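Local structure of SusD superfamily protein (Bacteroides vulgatus ATCC 8482, 3JQ0) at residues Asn29-Gly34 and Thr296-Arg301; Ala38-Asp43 and Glu441-Gly446. The protein is an outer-membrane protein of the SusD family that probably binds glycans or related nutrients at the cell surface, although its ligand is not established. All blocks are in the same frame, centred on the assembly; numbering follows the deposited sequence. Where two conformers were deposited one is given.

Interaction 1: Asn29-Gly34 and Thr296-Arg301; sequences NFFLLG and TQLQVR
Leu-298 reaches across to the helical turn of Asn-29 to Gly-34 and meets Phe-31 and Leu-32 with a single methyl, CD1. Ahead of it, Thr-296 and Gln-297 bring the second segment in as a loop: the backbone N of Thr-296 is bound by the carboxylate of Glu-49, and Gln-297 packs on Gln-52 and Met-54 as well as on Arg-264. At Leu-298 the side chain turns to the helix. Its CD1 lies 4.1 Å from Phe-31 CE2, at the edge of the ring and near its plane, and the two side chains approach from opposite directions. Phe-31 holds CG anti to its backbone N (chi1 166°), which sends the ring out from the helix to meet the methyl. Leu-32 adds a looser touch, its CD2 standing 4.5 Å from Leu-298 CD1. The contact is purely apolar, small and buried, with 68 Å² covered over both segments and the nearest CA atoms, those of Leu-32 and Leu-298, 10.6 Å apart. In the largely helical SusD-like fold it joins helix 27-34 to the chain leading into the short strand 299-300, whose antiparallel partner is strand 41-43. Tyr-41 of that partner strand touches both Phe-31 and Leu-298, and Trp-257 stacks on the Phe-31 ring. Past Leu-298, Gln-299 bends its amide round to the next residue: NE2 donates to Val-300 O at 2.9 Å, nearly straight (170°) and on a lone pair in the carbonyl plane; the same NE2 also reaches Pro-337 O, and OE1 accepts from Ile-46 N. Val-300 then lays its side chain against Tyr-41.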
ATOM      1  N   ASN A  29      -1.298  -8.245  -5.388  1.00  7.21           N
ATOM      2  CA  ASN A  29      -0.583  -7.545  -6.455  1.00  7.07           C
ATOM      3  C   ASN A  29      -0.375  -6.076  -6.158  1.00  7.20           C
ATOM      4  O   ASN A  29       0.688  -5.540  -6.493  1.00  7.29           O
ATOM      5  CB  ASN A  29      -1.284  -7.720  -7.782  1.00  7.75           C
ATOM      6  CG  ASN A  29      -1.059  -9.056  -8.425  1.00  8.61           C
ATOM      7  OD1 ASN A  29      -0.235  -9.840  -7.995  1.00 10.84           O
ATOM      8  ND2 ASN A  29      -1.799  -9.303  -9.511  1.00 10.16           N
ATOM      9  N   PHE A  30      -1.319  -5.394  -5.526  1.00  6.99           N
ATOM     10  CA  PHE A  30      -1.107  -3.980  -5.184  1.00  7.23           C
ATOM     11  C   PHE A  30       0.053  -3.849  -4.224  1.00  6.78           C
ATOM     12  O   PHE A  30       0.847  -2.913  -4.329  1.00  7.31           O
ATOM     13  CB  PHE A  30      -2.382  -3.338  -4.594  1.00  7.91           C
ATOM     14  CG  PHE A  30      -3.585  -3.376  -5.500  1.00  8.78           C
ATOM     15  CD1 PHE A  30      -3.477  -3.300  -6.904  1.00 10.06           C
ATOM     16  CD2 PHE A  30      -4.864  -3.478  -4.967  1.00  9.59           C
ATOM     17  CE1 PHE A  30      -4.604  -3.361  -7.714  1.00 11.75           C
ATOM     18  CE2 PHE A  30      -5.988  -3.531  -5.783  1.00 10.52           C
ATOM     19  CZ  PHE A  30      -5.853  -3.499  -7.157  1.00 12.64           C
ATOM     20  N   PHE A  31       0.157  -4.742  -3.233  1.00  6.93           N
ATOM     21  CA  PHE A  31       1.316  -4.790  -2.364  1.00  6.85           C
ATOM     22  C   PHE A  31       2.605  -4.968  -3.150  1.00  6.04           C
ATOM     23  O   PHE A  31       3.571  -4.231  -2.966  1.00  6.47           O
ATOM     24  CB  PHE A  31       1.152  -5.863  -1.296  1.00  6.77           C
ATOM     25  CG  PHE A  31       2.418  -6.219  -0.574  1.00  6.27           C
ATOM     26  CD1 PHE A  31       2.989  -5.355   0.366  1.00  7.41           C
ATOM     27  CD2 PHE A  31       3.070  -7.405  -0.895  1.00  7.07           C
ATOM     28  CE1 PHE A  31       4.180  -5.746   0.995  1.00  7.66           C
ATOM     29  CE2 PHE A  31       4.247  -7.771  -0.269  1.00  8.08           C
ATOM     30  CZ  PHE A  31       4.799  -6.931   0.668  1.00  8.10           C
ATOM     31  N   LEU A  32       2.628  -5.985  -4.018  1.00  5.95           N
ATOM     32  CA  LEU A  32       3.841  -6.284  -4.753  1.00  6.40           C
ATOM     33  C   LEU A  32       4.295  -5.133  -5.637  1.00  5.75           C
ATOM     34  O   LEU A  32       5.504  -4.880  -5.773  1.00  6.64           O
ATOM     35  CB  LEU A  32       3.669  -7.536  -5.629  1.00  7.01           C
ATOM     36  CG  LEU A  32       3.487  -8.895  -4.910  1.00  7.08           C
ATOM     37  CD1 LEU A  32       3.299  -9.981  -5.991  1.00  9.03           C
ATOM     38  CD2 LEU A  32       4.614  -9.192  -3.944  1.00  8.57           C
ATOM     39  N   LEU A  33       3.337  -4.464  -6.280  1.00  6.16           N
ATOM     40  CA  LEU A  33       3.672  -3.363  -7.151  1.00  6.13           C
ATOM     41  C   LEU A  33       4.178  -2.168  -6.363  1.00  6.45           C
ATOM     42  O   LEU A  33       5.039  -1.422  -6.870  1.00  6.83           O
ATOM     43  CB  LEU A  33       2.424  -2.937  -7.963  1.00  6.91           C
ATOM     44  CG  LEU A  33       1.986  -3.942  -9.031  1.00  7.29           C
ATOM     45  CD1 LEU A  33       0.671  -3.481  -9.634  1.00  9.81           C
ATOM     46  CD2 LEU A  33       3.044  -4.095 -10.107  1.00  8.54           C
ATOM     47  N   GLY A  34       3.685  -1.971  -5.138  1.00  6.30           N
ATOM     48  CA  GLY A  34       3.960  -0.739  -4.434  1.00  6.28           C
ATOM     49  C   GLY A  34       5.057  -0.765  -3.397  1.00  5.93           C
ATOM     50  O   GLY A  34       5.454   0.316  -2.938  1.00  6.44           O
ATOM     51  N   THR A 296       7.564 -17.694   4.918  1.00  7.57           N
ATOM     52  CA  THR A 296       8.209 -16.434   4.617  1.00  7.72           C
ATOM     53  C   THR A 296       9.093 -16.573   3.395  1.00  7.61           C
ATOM     54  O   THR A 296      10.083 -17.336   3.412  1.00  8.77           O
ATOM     55  CB  THR A 296       9.052 -15.947   5.814  1.00  7.71           C
ATOM     56  OG1 THR A 296       8.195 -15.841   6.941  1.00  7.64           O
ATOM     57  CG2 THR A 296       9.736 -14.633   5.564  1.00  8.14           C
ATOM     58  N   GLN A 297       8.736 -15.844   2.328  1.00  6.92           N
ATOM     59  CA  GLN A 297       9.603 -15.730   1.143  1.00  7.45           C
ATOM     60  C   GLN A 297      10.156 -14.330   0.871  1.00  6.88           C
ATOM     61  O   GLN A 297      11.071 -14.191   0.085  1.00  7.91           O
ATOM     62  CB  GLN A 297       8.849 -16.243  -0.114  1.00  7.33           C
ATOM     63  CG  GLN A 297       8.543 -17.714  -0.065  1.00  8.10           C
ATOM     64  CD  GLN A 297       7.901 -18.243  -1.294  1.00  8.54           C
ATOM     65  OE1 GLN A 297       7.429 -17.471  -2.141  1.00  9.22           O
ATOM     66  NE2 GLN A 297       7.833 -19.576  -1.399  1.00 10.93           N
ATOM     67  N   LEU A 298       9.621 -13.315   1.579  1.00  6.94           N
ATOM     68  CA  LEU A 298      10.115 -11.954   1.571  1.00  7.03           C
ATOM     69  C   LEU A 298      10.478 -11.627   3.012  1.00  6.67           C
ATOM     70  O   LEU A 298       9.606 -11.718   3.886  1.00  7.05           O
ATOM     71  CB  LEU A 298       9.054 -10.967   1.062  1.00  8.77           C
ATOM     72  CG  LEU A 298       8.863 -10.846  -0.455  1.00  9.22           C
ATOM     73  CD1 LEU A 298       7.618 -10.014  -0.760  1.00 11.45           C
ATOM     74  CD2 LEU A 298      10.149 -10.275  -1.133  1.00 10.03           C
ATOM     75  N   GLN A 299      11.754 -11.331   3.268  1.00  6.44           N
ATOM     76  CA  GLN A 299      12.290 -11.152   4.619  1.00  6.39           C
ATOM     77  C   GLN A 299      12.748  -9.722   4.808  1.00  6.25           C
ATOM     78  O   GLN A 299      13.704  -9.264   4.160  1.00  6.62           O
ATOM     79  CB  GLN A 299      13.459 -12.129   4.786  1.00  6.50           C
ATOM     80  CG  GLN A 299      14.231 -11.948   6.079  1.00  6.90           C
ATOM     81  CD  GLN A 299      13.425 -12.208   7.314  1.00  7.04           C
ATOM     82  OE1 GLN A 299      12.953 -13.347   7.511  1.00  7.06           O
ATOM     83  NE2 GLN A 299      13.287 -11.206   8.180  1.00  6.99           N
ATOM     84  N   VAL A 300      12.132  -9.030   5.767  1.00  6.45           N
ATOM     85  CA  VAL A 300      12.587  -7.725   6.187  1.00  6.72           C
ATOM     86  C   VAL A 300      14.068  -7.842   6.562  1.00  6.39           C
ATOM     87  O   VAL A 300      14.461  -8.749   7.307  1.00  6.68           O
ATOM     88  CB  VAL A 300      11.751  -7.192   7.358  1.00  7.03           C
ATOM     89  CG1 VAL A 300      12.353  -5.907   7.980  1.00  7.72           C
ATOM     90  CG2 VAL A 300      10.270  -6.999   6.950  1.00  7.36           C
ATOM     91  N   ARG A 301      14.884  -6.896   6.105  1.00  6.70           N
ATOM     92  CA  ARG A 301      16.319  -6.905   6.394  0.55  6.32           C
ATOM     93  C   ARG A 301      16.501  -6.959   7.913  1.00  7.06           C
ATOM     94  O   ARG A 301      15.922  -6.155   8.656  1.00  6.94           O
ATOM     95  CB  ARG A 301      16.960  -5.623   5.863  0.55  6.87           C
ATOM     96  CG  ARG A 301      17.029  -5.544   4.357  0.55  7.33           C
ATOM     97  CD  ARG A 301      18.106  -6.467   3.762  0.55  9.57           C
ATOM     98  NE  ARG A 301      18.352  -6.212   2.351  0.55  9.81           N
ATOM     99  CZ  ARG A 301      19.307  -6.813   1.642  0.55  9.14           C
ATOM    100  NH1 ARG A 301      20.044  -7.748   2.182  0.55 10.11           N
ATOM    101  NH2 ARG A 301      19.497  -6.493   0.364  0.55 11.62           N
TER

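Interaction 2: Ala38-Asp43 and Glu441-Gly446; sequences ADIYGD and EFMFEG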
ATOM      1  N   ALA A  38      11.681  -1.879  -3.285  1.00  6.49           N
ATOM      2  CA  ALA A  38      12.482  -0.889  -2.560  1.00  6.49           C
ATOM      3  C   ALA A  38      13.403  -1.598  -1.572  1.00  5.98           C
ATOM      4  O   ALA A  38      13.971  -2.638  -1.921  1.00  6.62           O
ATOM      5  CB  ALA A  38      11.559   0.197  -1.953  1.00  6.76           C
ATOM      6  N   ASP A  39      13.593  -1.031  -0.377  1.00  6.49           N
ATOM      7  CA  ASP A  39      14.723  -1.355   0.478  1.00  6.23           C
ATOM      8  C   ASP A  39      14.350  -2.122   1.753  1.00  6.71           C
ATOM      9  O   ASP A  39      15.237  -2.458   2.557  1.00  7.44           O
ATOM     10  CB  ASP A  39      15.507  -0.084   0.837  1.00  6.93           C
ATOM     11  CG  ASP A  39      14.668   1.087   1.333  1.00  6.34           C
ATOM     12  OD1 ASP A  39      13.408   1.033   1.292  1.00  7.29           O
ATOM     13  OD2 ASP A  39      15.313   2.096   1.744  1.00  7.51           O
ATOM     14  N   ILE A  40      13.088  -2.495   1.950  1.00  6.42           N
ATOM     15  CA  ILE A  40      12.690  -3.165   3.179  1.00  6.56           C
ATOM     16  C   ILE A  40      13.191  -4.617   3.267  1.00  6.26           C
ATOM     17  O   ILE A  40      13.570  -5.079   4.344  1.00  6.90           O
ATOM     18  CB  ILE A  40      11.165  -3.076   3.378  1.00  6.29           C
ATOM     19  CG1 ILE A  40      10.724  -1.636   3.638  1.00  6.84           C
ATOM     20  CG2 ILE A  40      10.686  -4.037   4.491  1.00  7.32           C
ATOM     21  CD1 ILE A  40       9.238  -1.396   3.432  1.00  9.37           C
ATOM     22  N   TYR A  41      13.134  -5.308   2.136  1.00  6.14           N
ATOM     23  CA  TYR A  41      13.404  -6.732   2.069  1.00  6.16           C
ATOM     24  C   TYR A  41      14.737  -7.011   1.405  1.00  6.44           C
ATOM     25  O   TYR A  41      15.446  -6.097   1.019  1.00  7.91           O
ATOM     26  CB  TYR A  41      12.271  -7.497   1.327  1.00  6.65           C
ATOM     27  CG  TYR A  41      10.892  -7.152   1.800  1.00  6.40           C
ATOM     28  CD1 TYR A  41      10.299  -7.804   2.857  1.00  6.34           C
ATOM     29  CD2 TYR A  41      10.197  -6.105   1.225  1.00  6.85           C
ATOM     30  CE1 TYR A  41       9.049  -7.442   3.309  1.00  6.60           C
ATOM     31  CE2 TYR A  41       8.956  -5.712   1.669  1.00  7.29           C
ATOM     32  CZ  TYR A  41       8.366  -6.391   2.754  1.00  6.42           C
ATOM     33  OH  TYR A  41       7.121  -6.060   3.227  1.00  7.37           O
ATOM     34  N   GLY A  42      15.089  -8.296   1.278  1.00  7.05           N
ATOM     35  CA  GLY A  42      16.275  -8.717   0.552  1.00  7.19           C
ATOM     36  C   GLY A  42      17.157  -9.687   1.299  1.00  6.75           C
ATOM     37  O   GLY A  42      17.984 -10.359   0.673  1.00  7.48           O
ATOM     38  N   ASP A  43      16.988  -9.821   2.627  1.00  6.87           N
ATOM     39  CA  ASP A  43      17.692 -10.880   3.336  1.00  6.93           C
ATOM     40  C   ASP A  43      17.049 -12.238   2.992  1.00  7.15           C
ATOM     41  O   ASP A  43      15.878 -12.335   2.600  1.00  7.56           O
ATOM     42  CB  ASP A  43      17.726 -10.633   4.847  1.00  7.59           C
ATOM     43  CG  ASP A  43      18.803  -9.668   5.318  1.00  7.95           C
ATOM     44  OD1 ASP A  43      19.572  -9.193   4.454  1.00 10.45           O
ATOM     45  OD2 ASP A  43      18.862  -9.432   6.552  1.00  8.53           O
ATOM     46  N   GLU A 441       5.289   4.473   8.729  1.00  6.14           N
ATOM     47  CA  GLU A 441       3.855   4.408   8.874  1.00  5.74           C
ATOM     48  C   GLU A 441       3.269   3.218   8.073  1.00  6.26           C
ATOM     49  O   GLU A 441       2.231   2.686   8.490  1.00  6.17           O
ATOM     50  CB  GLU A 441       3.262   5.740   8.377  1.00  5.92           C
ATOM     51  CG  GLU A 441       1.780   5.900   8.593  1.00  6.10           C
ATOM     52  CD  GLU A 441       1.302   5.944  10.053  1.00  6.04           C
ATOM     53  OE1 GLU A 441       2.122   6.324  10.917  1.00  7.07           O
ATOM     54  OE2 GLU A 441       0.077   5.664  10.274  1.00  6.63           O
ATOM     55  N   PHE A 442       3.860   2.841   6.936  1.00  5.80           N
ATOM     56  CA  PHE A 442       3.188   2.039   5.930  1.00  5.79           C
ATOM     57  C   PHE A 442       3.850   0.713   5.599  1.00  5.67           C
ATOM     58  O   PHE A 442       3.579   0.136   4.549  1.00  5.99           O
ATOM     59  CB  PHE A 442       2.954   2.845   4.627  1.00  5.58           C
ATOM     60  CG  PHE A 442       1.991   4.000   4.825  1.00  6.13           C
ATOM     61  CD1 PHE A 442       0.649   3.747   5.096  1.00  7.10           C
ATOM     62  CD2 PHE A 442       2.421   5.312   4.759  1.00  6.39           C
ATOM     63  CE1 PHE A 442      -0.255   4.805   5.291  1.00  7.65           C
ATOM     64  CE2 PHE A 442       1.535   6.339   4.951  1.00  7.58           C
ATOM     65  CZ  PHE A 442       0.229   6.096   5.284  1.00  7.67           C
HETATM   66  N   MSE A 443       4.658   0.143   6.505  1.00  6.17           N
HETATM   67  CA  MSE A 443       5.195  -1.177   6.214  1.00  5.57           C
HETATM   68  C   MSE A 443       4.103  -2.156   5.907  1.00  5.43           C
HETATM   69  O   MSE A 443       3.067  -2.194   6.612  1.00  6.09           O
HETATM   70  CB  MSE A 443       6.040  -1.714   7.397  1.00  6.52           C
HETATM   71  CG  MSE A 443       7.218  -0.888   7.776  1.00  6.51           C
HETATM   72 SE   MSE A 443       8.381  -1.782   9.023  1.00  6.58          SE
HETATM   73  CE  MSE A 443       9.227  -2.957   7.713  1.00  8.20           C
ATOM     74  N   PHE A 444       4.306  -3.000   4.879  1.00  5.90           N
ATOM     75  CA  PHE A 444       3.343  -4.036   4.483  1.00  5.90           C
ATOM     76  C   PHE A 444       2.043  -3.485   3.871  1.00  5.81           C
ATOM     77  O   PHE A 444       1.130  -4.235   3.633  1.00  7.43           O
ATOM     78  CB  PHE A 444       3.034  -5.047   5.625  1.00  6.55           C
ATOM     79  CG  PHE A 444       4.254  -5.419   6.404  1.00  5.72           C
ATOM     80  CD1 PHE A 444       5.320  -6.078   5.803  1.00  6.66           C
ATOM     81  CD2 PHE A 444       4.412  -5.046   7.728  1.00  6.73           C
ATOM     82  CE1 PHE A 444       6.474  -6.353   6.446  1.00  7.69           C
ATOM     83  CE2 PHE A 444       5.590  -5.333   8.414  1.00  7.24           C
ATOM     84  CZ  PHE A 444       6.625  -5.988   7.757  1.00  7.94           C
ATOM     85  N   GLU A 445       2.006  -2.189   3.553  1.00  5.87           N
ATOM     86  CA  GLU A 445       0.850  -1.555   2.967  1.00  5.46           C
ATOM     87  C   GLU A 445       1.060  -1.116   1.529  1.00  5.84           C
ATOM     88  O   GLU A 445       0.172  -0.521   0.937  1.00  6.86           O
ATOM     89  CB  GLU A 445       0.314  -0.418   3.837  1.00  6.21           C
ATOM     90  CG  GLU A 445      -0.283  -0.898   5.163  1.00  5.86           C
ATOM     91  CD  GLU A 445      -0.705   0.267   6.025  1.00  6.44           C
ATOM     92  OE1 GLU A 445      -1.806   0.803   5.720  1.00  7.12           O
ATOM     93  OE2 GLU A 445      -0.007   0.587   7.016  1.00  6.87           O
ATOM     94  N   GLY A 446       2.203  -1.426   0.943  1.00  5.51           N
ATOM     95  CA  GLY A 446       2.317  -1.223  -0.508  1.00  6.02           C
ATOM     96  C   GLY A 446       2.665   0.193  -0.977  1.00  5.64           C
ATOM     97  O   GLY A 446       2.242   0.598  -2.050  1.00  6.42           O
TER
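Ile-40 and Tyr-41 face the loop of Glu-441 to Gly-446 through two neighbouring side-chain pairs, Ile-40 with the selenomethionine Met-443 and Tyr-41 with Phe-444. In the first pair the gamma methyl CG2 of Ile-40, not the longer CG1-CD1 branch, does the touching: CG2 lies 3.7 Å from Met-443 CE. Met-443 reaches that methyl by running extended through chi2 and then bending at chi3 (77°), which swings CE beyond the selenium and toward Ile-40. The same CG2 sits over the centre of the Tyr-41 ring, 3.6 Å above its plane, and is thus held between the terminal methyl of Met-443 and the tyrosine face. Tyr-41 and Phe-444 cross obliquely. With CG beside its backbone N (chi1 -48°), the tyrosine carries its hydroxyl over to one side of the phenylalanine, where OH is 3.1 Å from Phe-444 CD1. Ring carbon also meets ring carbon, Tyr-41 CZ and Phe-444 CE1 being 4.1 Å apart. The polar partner of this hydroxyl is Glu-35, so Phe-444 packs against a group already hydrogen-bonded. On its own side Phe-444 has Met-443 CB 3.6 Å above one face, toward the rim, and it touches Val-300 of strand 299-300, the partner of strand 41-43. No hydrogen bond links the two segments. Lys-341 binds Met-443 O and forms a salt bridge with Glu-445. Phe-442 to Glu-445 form a type II beta turn, closed by Glu-445 N to Phe-442 O at 3.0 Å, with Phe-444 at its third position; the turn lies between helices 430-441 and 448-455 of the SusD-like fold.

From the N terminus, helix 27-34 comes first and a six-residue connection leads on to strand 41-43. Interaction 1 closes a loop of 261 residues from that helix to Thr-296-Arg-301. Interaction 2 starts within this loop and ends beyond it, at Glu-441-Gly-446, so the two closures cross. They meet at the small antiparallel sheet to which both contribute a strand. Their centres are 7 Å apart, and Arg-301 of interaction 1 forms a salt bridge through NH1 with Asp-43 OD1 of interaction 2, at 2.7 Å. Together they tie an N-terminal helix, the two-stranded sheet and the loop between helices 430-441 and 448-455.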